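Local coordinates for ABC transporter periplasmic substrate-binding protein (Desulfovibrio alaskensis, PDB 5MY5) that probably binds tungstate selectively in the periplasm and delivers it to the membrane components of an ABC transporter, at residues A[94-98]-A[227-233]; A[33-37]-A[59-64]. The protein carries 2 engineered substitutions. All blocks are in the same frame, centred on the assembly; numbering follows the deposited sequence.

Interaction 1 (A[94-98]-A[227-233]); sequences GFGTA and IPVNPAH
A loop that leaves a helix can be pinned to the end of a strand by very few backbone bonds. Residues 94-98 join helix 84-92 to strand 100-112, and residues 227-233 carry strand 221-228 over its end into a turn. Gly94, at phi/psi 90/10, closes the helix in a Schellman motif; the backbone is then extended at Gly96 (-128/158). The two segments run in opposite senses, Gly96 facing Val229 (CA-CA 4.3 Å), while Ala98 CA lies 5.7 Å from Ile227 CA. Asn230 N donates to Phe95 O (3.0 Å) and Thr97 N to Pro228 O (3.0 Å), flanking a single bridge; a CB on Gly96 would strike Ile227 CG2. This is the edge of a periplasmic binding protein lobe, where Ile227 also packs on Phe90 and Val91 of helix 84-92.

Side chains pack around this bridge. Asn230, chi1 t and chi2 -31°, points at the loop and forms an Asx turn, OD1 accepting from Ala232 N (3.0 Å), while His233 N bonds to Asn230 O (2.9 Å). One water donates to Gly96 O (2.7 Å) and accepts a weak bond from Asn230 ND2 (3.3 Å). Thr97, chi1 p, lays CG2 3.6 Å from Asn230 CA and OG1 3.6 Å from Pro228 CB. Phe95 (m, chi2 -30°) starts away from the strand, yet its ring meets that of His233 (chi1 t, chi2 67°) obliquely, centroids 4.6 Å apart and planes at 48°, with Phe95 CE1 over a His233 face. His233 NE2 is hydrogen-bonded to Glu72 O, and the following residue, Cys234, is disulfide-bonded to Cys74.

Interaction 2 (A[33-37]-A[59-64]); sequences TTSTD and WTAVGT
Where parallel strands end and helices begin, one strand can bond to the first turn of the helix that follows its neighbour. Residues 59-62 finish strand 56-62, while Thr33 ends strand 27-33 and is the N-cap of helix 34-39, whose first turn is closed by Asp37 N bonding to Thr33 O (3.0 Å).

Trp59 points toward this turn. With chi1 p and chi2 97° its indole presents NE1 to Asp37 OD1 (3.0 Å, nearly straight), the carboxylate lying at the ring edge; Asp37 takes chi1 t and chi2 63°. The same indole rests on Leu42 and Ala46 of helix 41-53. Backbone bonds from Thr60 to Met30 and Thr32 hold the strand in place. Ala61 again faces the turn, CB 3.5 Å from Asp37 CB and 3.7 Å from Thr33 O, and a water that donates to Ala61 O (2.9 Å) also lies 3.1 Å from Thr34 OG1, to which it is hydrogen-bonded. Strand 27-33, helices 34-39 and 41-53 and strand 56-62, which lies parallel to 27-33, make a beta-alpha-beta crossover, and the contact sits at the C-terminal ends of its strands.

Val62, side chain away, forms a parallel bridge with Thr33 (CA-CA 4.8 Å): Val62 O accepts from Thr34 N (3.0 Å, bent to 135°) and lies 3.1 Å from Thr33 CA. Gly63 (-66/159) is the N-cap of helix 64-72, and Thr64, already helical with chi1 m, sets OG1 3.7 Å from Thr33 CG2. Thr33, chi1 p, keeps OG1 2.7 Å from Thr36 OG1 in a hydrogen bond and has a further one to His82 NE2.

Overall arrangement
The two contacts illustrate how two separate points can be fastened to a common sheet. Their centres lie 19 Å apart and their nearest atoms about 9 Å, so they do not touch. The connection runs through strands: 27-33 pairs with 78-81, which pairs with 221-228, and Tyr224 of that last strand bonds to Thr36 of interaction 2, while the strand's end enters interaction 1. The centre of interaction 1 lies about 23 Å from the centre of the chain, that of interaction 2 about 11 Å. Interaction 2 gathers the N-termini of helices 34-39 and 64-72, consistent with the edge of an oxyanion site, as in related binding proteins; no tungstate is present here to confirm it.

Interaction 1 (A[94-98]-A[227-233])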
ATOM      1  N   GLY A  94      12.661  -3.219 -20.070  1.00 21.31           N
ATOM      2  CA  GLY A  94      12.041  -2.771 -21.292  1.00 21.50           C
ATOM      3  C   GLY A  94      10.591  -3.191 -21.340  1.00 19.44           C
ATOM      4  O   GLY A  94       9.970  -3.056 -22.368  1.00 20.40           O
ATOM      5  N   PHE A  95      10.079  -3.702 -20.201  1.00 19.43           N
ATOM      6  CA  PHE A  95       8.671  -4.177 -20.210  1.00 20.15           C
ATOM      7  C   PHE A  95       7.665  -3.008 -20.009  1.00 19.39           C
ATOM      8  O   PHE A  95       6.577  -3.109 -20.481  1.00 18.97           O
ATOM      9  CB  PHE A  95       8.417  -5.189 -19.125  1.00 19.06           C
ATOM     10  CG  PHE A  95       9.320  -6.413 -19.131  1.00 22.22           C
ATOM     11  CD1 PHE A  95       9.839  -6.891 -20.305  1.00 21.71           C
ATOM     12  CD2 PHE A  95       9.611  -7.073 -17.920  1.00 22.50           C
ATOM     13  CE1 PHE A  95      10.659  -8.044 -20.292  1.00 22.62           C
ATOM     14  CE2 PHE A  95      10.448  -8.205 -17.891  1.00 23.44           C
ATOM     15  CZ  PHE A  95      10.981  -8.646 -19.100  1.00 21.74           C
ATOM     16  N   GLY A  96       8.144  -1.938 -19.426  1.00 18.93           N
ATOM     17  CA  GLY A  96       7.375  -0.666 -19.213  1.00 19.64           C
ATOM     18  C   GLY A  96       8.117   0.517 -19.725  1.00 23.32           C
ATOM     19  O   GLY A  96       9.333   0.455 -19.863  1.00 22.72           O
ATOM     20  N   THR A  97       7.427   1.625 -20.032  1.00 20.05           N
ATOM     21  CA  THR A  97       8.062   2.775 -20.575  1.00 22.25           C
ATOM     22  C   THR A  97       8.661   3.615 -19.461  1.00 20.62           C
ATOM     23  O   THR A  97       9.840   4.036 -19.464  1.00 22.48           O
ATOM     24  CB  THR A  97       7.021   3.597 -21.359  1.00 22.25           C
ATOM     25  OG1 THR A  97       5.971   3.993 -20.459  1.00 23.56           O
ATOM     26  CG2 THR A  97       6.362   2.658 -22.442  1.00 21.75           C
ATOM     27  N   ALA A  98       7.894   3.866 -18.385  1.00 19.92           N
ATOM     28  CA  ALA A  98       8.345   4.704 -17.300  1.00 20.29           C
ATOM     29  C   ALA A  98       7.314   4.686 -16.155  1.00 21.51           C
ATOM     30  O   ALA A  98       6.117   4.347 -16.388  1.00 22.23           O
ATOM     31  CB  ALA A  98       8.586   6.124 -17.728  1.00 26.03           C
ATOM     32  N   ILE A 227       2.432   2.585 -14.754  1.00 14.24           N
ATOM     33  CA  ILE A 227       3.489   2.255 -15.753  1.00 15.07           C
ATOM     34  C   ILE A 227       2.817   1.671 -16.968  1.00 15.06           C
ATOM     35  O   ILE A 227       2.334   0.540 -16.975  1.00 15.43           O
ATOM     36  CB  ILE A 227       4.425   1.150 -15.167  1.00 16.61           C
ATOM     37  CG1 ILE A 227       5.026   1.589 -13.837  1.00 18.75           C
ATOM     38  CG2 ILE A 227       5.543   0.911 -16.166  1.00 17.96           C
ATOM     39  CD1 ILE A 227       5.694   0.462 -13.022  1.00 20.12           C
ATOM     40  N   PRO A 228       2.810   2.441 -18.082  1.00 16.00           N
ATOM     41  CA  PRO A 228       2.393   1.913 -19.376  1.00 16.87           C
ATOM     42  C   PRO A 228       3.300   0.731 -19.801  1.00 16.72           C
ATOM     43  O   PRO A 228       4.520   0.874 -19.673  1.00 17.07           O
ATOM     44  CB  PRO A 228       2.525   3.107 -20.317  1.00 16.52           C
ATOM     45  CG  PRO A 228       2.348   4.311 -19.421  1.00 17.80           C
ATOM     46  CD  PRO A 228       3.106   3.872 -18.142  1.00 17.55           C
ATOM     47  N   VAL A 229       2.688  -0.287 -20.301  1.00 16.44           N
ATOM     48  CA  VAL A 229       3.470  -1.443 -20.876  1.00 17.65           C
ATOM     49  C   VAL A 229       4.079  -0.902 -22.176  1.00 19.82           C
ATOM     50  O   VAL A 229       3.506  -0.161 -22.901  1.00 20.36           O
ATOM     51  CB  VAL A 229       2.561  -2.624 -21.043  1.00 17.04           C
ATOM     52  CG1 VAL A 229       3.223  -3.782 -21.856  1.00 17.62           C
ATOM     53  CG2 VAL A 229       2.129  -3.176 -19.715  1.00 17.49           C
ATOM     54  N   ASN A 230       5.326  -1.281 -22.432  1.00 18.22           N
ATOM     55  CA  ASN A 230       6.136  -0.716 -23.532  1.00 20.15           C
ATOM     56  C   ASN A 230       5.812  -1.385 -24.856  1.00 20.13           C
ATOM     57  O   ASN A 230       5.896  -2.592 -24.964  1.00 20.90           O
ATOM     58  CB  ASN A 230       7.611  -0.912 -23.188  1.00 20.97           C
ATOM     59  CG  ASN A 230       8.484  -0.074 -24.053  1.00 20.41           C
ATOM     60  OD1 ASN A 230       8.185   0.202 -25.195  1.00 23.80           O
ATOM     61  ND2 ASN A 230       9.610   0.336 -23.488  1.00 23.15           N
ATOM     62  N   PRO A 231       5.380  -0.616 -25.858  1.00 23.55           N
ATOM     63  CA  PRO A 231       5.048  -1.171 -27.192  1.00 24.53           C
ATOM     64  C   PRO A 231       6.228  -1.867 -27.913  1.00 24.24           C
ATOM     65  O   PRO A 231       6.028  -2.741 -28.760  1.00 23.30           O
ATOM     66  CB  PRO A 231       4.573   0.072 -27.991  1.00 25.08           C
ATOM     67  CG  PRO A 231       4.403   1.121 -27.018  1.00 27.67           C
ATOM     68  CD  PRO A 231       5.110   0.828 -25.773  1.00 23.58           C
ATOM     69  N   ALA A 232       7.415  -1.560 -27.482  1.00 22.79           N
ATOM     70  CA  ALA A 232       8.601  -2.297 -27.984  1.00 25.23           C
ATOM     71  C   ALA A 232       8.650  -3.708 -27.512  1.00 29.47           C
ATOM     72  O   ALA A 232       9.233  -4.576 -28.194  1.00 28.78           O
ATOM     73  CB  ALA A 232       9.838  -1.563 -27.583  1.00 24.82           C
ATOM     74  N   HIS A 233       8.056  -3.980 -26.356  1.00 25.17           N
ATOM     75  CA  HIS A 233       7.942  -5.363 -25.843  1.00 23.86           C
ATOM     76  C   HIS A 233       6.621  -6.006 -26.244  1.00 24.43           C
ATOM     77  O   HIS A 233       6.556  -7.223 -26.522  1.00 24.96           O
ATOM     78  CB  HIS A 233       8.094  -5.340 -24.298  1.00 24.63           C
ATOM     79  CG  HIS A 233       8.107  -6.694 -23.663  1.00 25.76           C
ATOM     80  ND1 HIS A 233       9.134  -7.596 -23.860  1.00 26.12           N
ATOM     81  CD2 HIS A 233       7.189  -7.324 -22.892  1.00 25.58           C
ATOM     82  CE1 HIS A 233       8.874  -8.700 -23.176  1.00 29.23           C
ATOM     83  NE2 HIS A 233       7.681  -8.569 -22.590  1.00 27.36           N
TER
HETATM   84  O   HOH W   1      11.780   0.508 -21.043  1.00 26.18           O

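Interaction 2 (A[33-37]-A[59-64])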
ATOM      1  N   THR A  33      -2.991  -4.402  -7.784  1.00 17.10           N
ATOM      2  CA  THR A  33      -2.799  -5.309  -6.656  1.00 17.94           C
ATOM      3  C   THR A  33      -4.060  -5.544  -5.872  1.00 17.51           C
ATOM      4  O   THR A  33      -4.956  -4.702  -5.863  1.00 18.64           O
ATOM      5  CB  THR A  33      -1.735  -4.806  -5.726  1.00 17.22           C
ATOM      6  OG1 THR A  33      -2.141  -3.619  -5.011  1.00 18.06           O
ATOM      7  CG2 THR A  33      -0.458  -4.449  -6.532  1.00 21.87           C
ATOM      8  N   THR A  34      -4.080  -6.663  -5.134  1.00 18.42           N
ATOM      9  CA  THR A  34      -5.170  -7.002  -4.264  1.00 19.78           C
ATOM     10  C   THR A  34      -5.414  -5.914  -3.240  1.00 17.94           C
ATOM     11  O   THR A  34      -6.509  -5.477  -3.052  1.00 19.01           O
ATOM     12  CB  THR A  34      -4.788  -8.319  -3.578  1.00 22.33           C
ATOM     13  OG1 THR A  34      -4.534  -9.296  -4.589  1.00 25.38           O
ATOM     14  CG2 THR A  34      -5.923  -8.787  -2.586  1.00 23.41           C
ATOM     15  N   SER A  35      -4.365  -5.355  -2.659  1.00 18.72           N
ATOM     16  CA  SER A  35      -4.546  -4.328  -1.683  1.00 20.16           C
ATOM     17  C   SER A  35      -5.206  -3.108  -2.330  1.00 19.28           C
ATOM     18  O   SER A  35      -6.087  -2.447  -1.706  1.00 21.55           O
ATOM     19  CB  SER A  35      -3.257  -3.883  -0.948  1.00 20.59           C
ATOM     20  OG  SER A  35      -2.284  -3.466  -1.842  1.00 29.22           O
ATOM     21  N   THR A  36      -4.790  -2.793  -3.569  1.00 18.95           N
ATOM     22  CA  THR A  36      -5.369  -1.633  -4.275  1.00 20.01           C
ATOM     23  C   THR A  36      -6.872  -1.840  -4.425  1.00 19.25           C
ATOM     24  O   THR A  36      -7.704  -0.929  -4.128  1.00 19.43           O
ATOM     25  CB  THR A  36      -4.701  -1.424  -5.633  1.00 18.77           C
ATOM     26  OG1 THR A  36      -3.292  -1.239  -5.449  1.00 17.78           O
ATOM     27  CG2 THR A  36      -5.233  -0.150  -6.283  1.00 18.65           C
ATOM     28  N   ASP A  37      -7.204  -2.993  -4.918  1.00 17.12           N
ATOM     29  CA  ASP A  37      -8.641  -3.287  -5.153  1.00 20.83           C
ATOM     30  C   ASP A  37      -9.435  -3.195  -3.842  1.00 19.61           C
ATOM     31  O   ASP A  37     -10.537  -2.595  -3.819  1.00 21.03           O
ATOM     32  CB  ASP A  37      -8.766  -4.624  -5.807  1.00 19.49           C
ATOM     33  CG  ASP A  37     -10.210  -4.962  -6.234  1.00 24.61           C
ATOM     34  OD1 ASP A  37     -10.770  -4.251  -7.089  1.00 25.61           O
ATOM     35  OD2 ASP A  37     -10.716  -5.959  -5.741  1.00 28.93           O
ATOM     36  N   TRP A  59      -9.860  -3.900 -14.777  1.00 18.16           N
ATOM     37  CA  TRP A  59      -8.652  -4.224 -14.049  1.00 18.39           C
ATOM     38  C   TRP A  59      -8.729  -5.619 -13.456  1.00 21.87           C
ATOM     39  O   TRP A  59      -9.786  -6.080 -13.174  1.00 24.48           O
ATOM     40  CB  TRP A  59      -8.289  -3.209 -12.976  1.00 19.15           C
ATOM     41  CG  TRP A  59      -9.220  -3.025 -11.855  1.00 18.76           C
ATOM     42  CD1 TRP A  59      -9.146  -3.593 -10.613  1.00 21.37           C
ATOM     43  CD2 TRP A  59     -10.373  -2.201 -11.864  1.00 20.22           C
ATOM     44  NE1 TRP A  59     -10.187  -3.156  -9.839  1.00 21.91           N
ATOM     45  CE2 TRP A  59     -10.966  -2.306 -10.582  1.00 22.30           C
ATOM     46  CE3 TRP A  59     -10.940  -1.330 -12.813  1.00 21.15           C
ATOM     47  CZ2 TRP A  59     -12.160  -1.640 -10.251  1.00 23.24           C
ATOM     48  CZ3 TRP A  59     -12.140  -0.675 -12.488  1.00 23.92           C
ATOM     49  CH2 TRP A  59     -12.711  -0.805 -11.200  1.00 23.07           C
ATOM     50  N   THR A  60      -7.596  -6.255 -13.292  1.00 18.87           N
ATOM     51  CA  THR A  60      -7.490  -7.464 -12.537  1.00 20.61           C
ATOM     52  C   THR A  60      -6.525  -7.192 -11.416  1.00 18.93           C
ATOM     53  O   THR A  60      -5.419  -6.570 -11.644  1.00 20.05           O
ATOM     54  CB  THR A  60      -6.910  -8.525 -13.457  1.00 21.12           C
ATOM     55  OG1 THR A  60      -7.939  -8.801 -14.442  1.00 29.92           O
ATOM     56  CG2 THR A  60      -6.639  -9.816 -12.744  1.00 24.06           C
ATOM     57  N   ALA A  61      -6.920  -7.656 -10.226  1.00 19.75           N
ATOM     58  CA  ALA A  61      -6.181  -7.450  -8.989  1.00 19.58           C
ATOM     59  C   ALA A  61      -5.543  -8.722  -8.495  1.00 21.72           C
ATOM     60  O   ALA A  61      -6.243  -9.737  -8.233  1.00 23.81           O
ATOM     61  CB  ALA A  61      -7.121  -6.874  -7.932  1.00 22.31           C
ATOM     62  N   VAL A  62      -4.215  -8.700  -8.390  1.00 19.96           N
ATOM     63  CA  VAL A  62      -3.381  -9.890  -8.075  1.00 20.68           C
ATOM     64  C   VAL A  62      -2.269  -9.462  -7.185  1.00 21.16           C
ATOM     65  O   VAL A  62      -2.202  -8.297  -6.830  1.00 20.35           O
ATOM     66  CB  VAL A  62      -2.866 -10.501  -9.392  1.00 21.26           C
ATOM     67  CG1 VAL A  62      -4.010 -11.126 -10.154  1.00 24.34           C
ATOM     68  CG2 VAL A  62      -2.126  -9.532 -10.300  1.00 23.62           C
ATOM     69  N   GLY A  63      -1.426 -10.380  -6.724  1.00 22.97           N
ATOM     70  CA  GLY A  63      -0.231  -9.929  -6.022  1.00 22.15           C
ATOM     71  C   GLY A  63       0.718  -9.178  -6.961  1.00 20.90           C
ATOM     72  O   GLY A  63       0.685  -9.297  -8.187  1.00 20.95           O
ATOM     73  N   THR A  64       1.596  -8.379  -6.365  1.00 20.13           N
ATOM     74  CA  THR A  64       2.526  -7.564  -7.169  1.00 20.71           C
ATOM     75  C   THR A  64       3.325  -8.329  -8.222  1.00 18.76           C
ATOM     76  O   THR A  64       3.471  -7.915  -9.403  1.00 20.66           O
ATOM     77  CB  THR A  64       3.482  -6.746  -6.240  1.00 23.38           C
ATOM     78  OG1 THR A  64       2.705  -5.890  -5.392  1.00 26.80           O
ATOM     79  CG2 THR A  64       4.448  -5.925  -7.056  1.00 24.76           C
TER
HETATM   80  O   HOH W   2      -7.492  -9.705  -5.589  1.00 41.99           O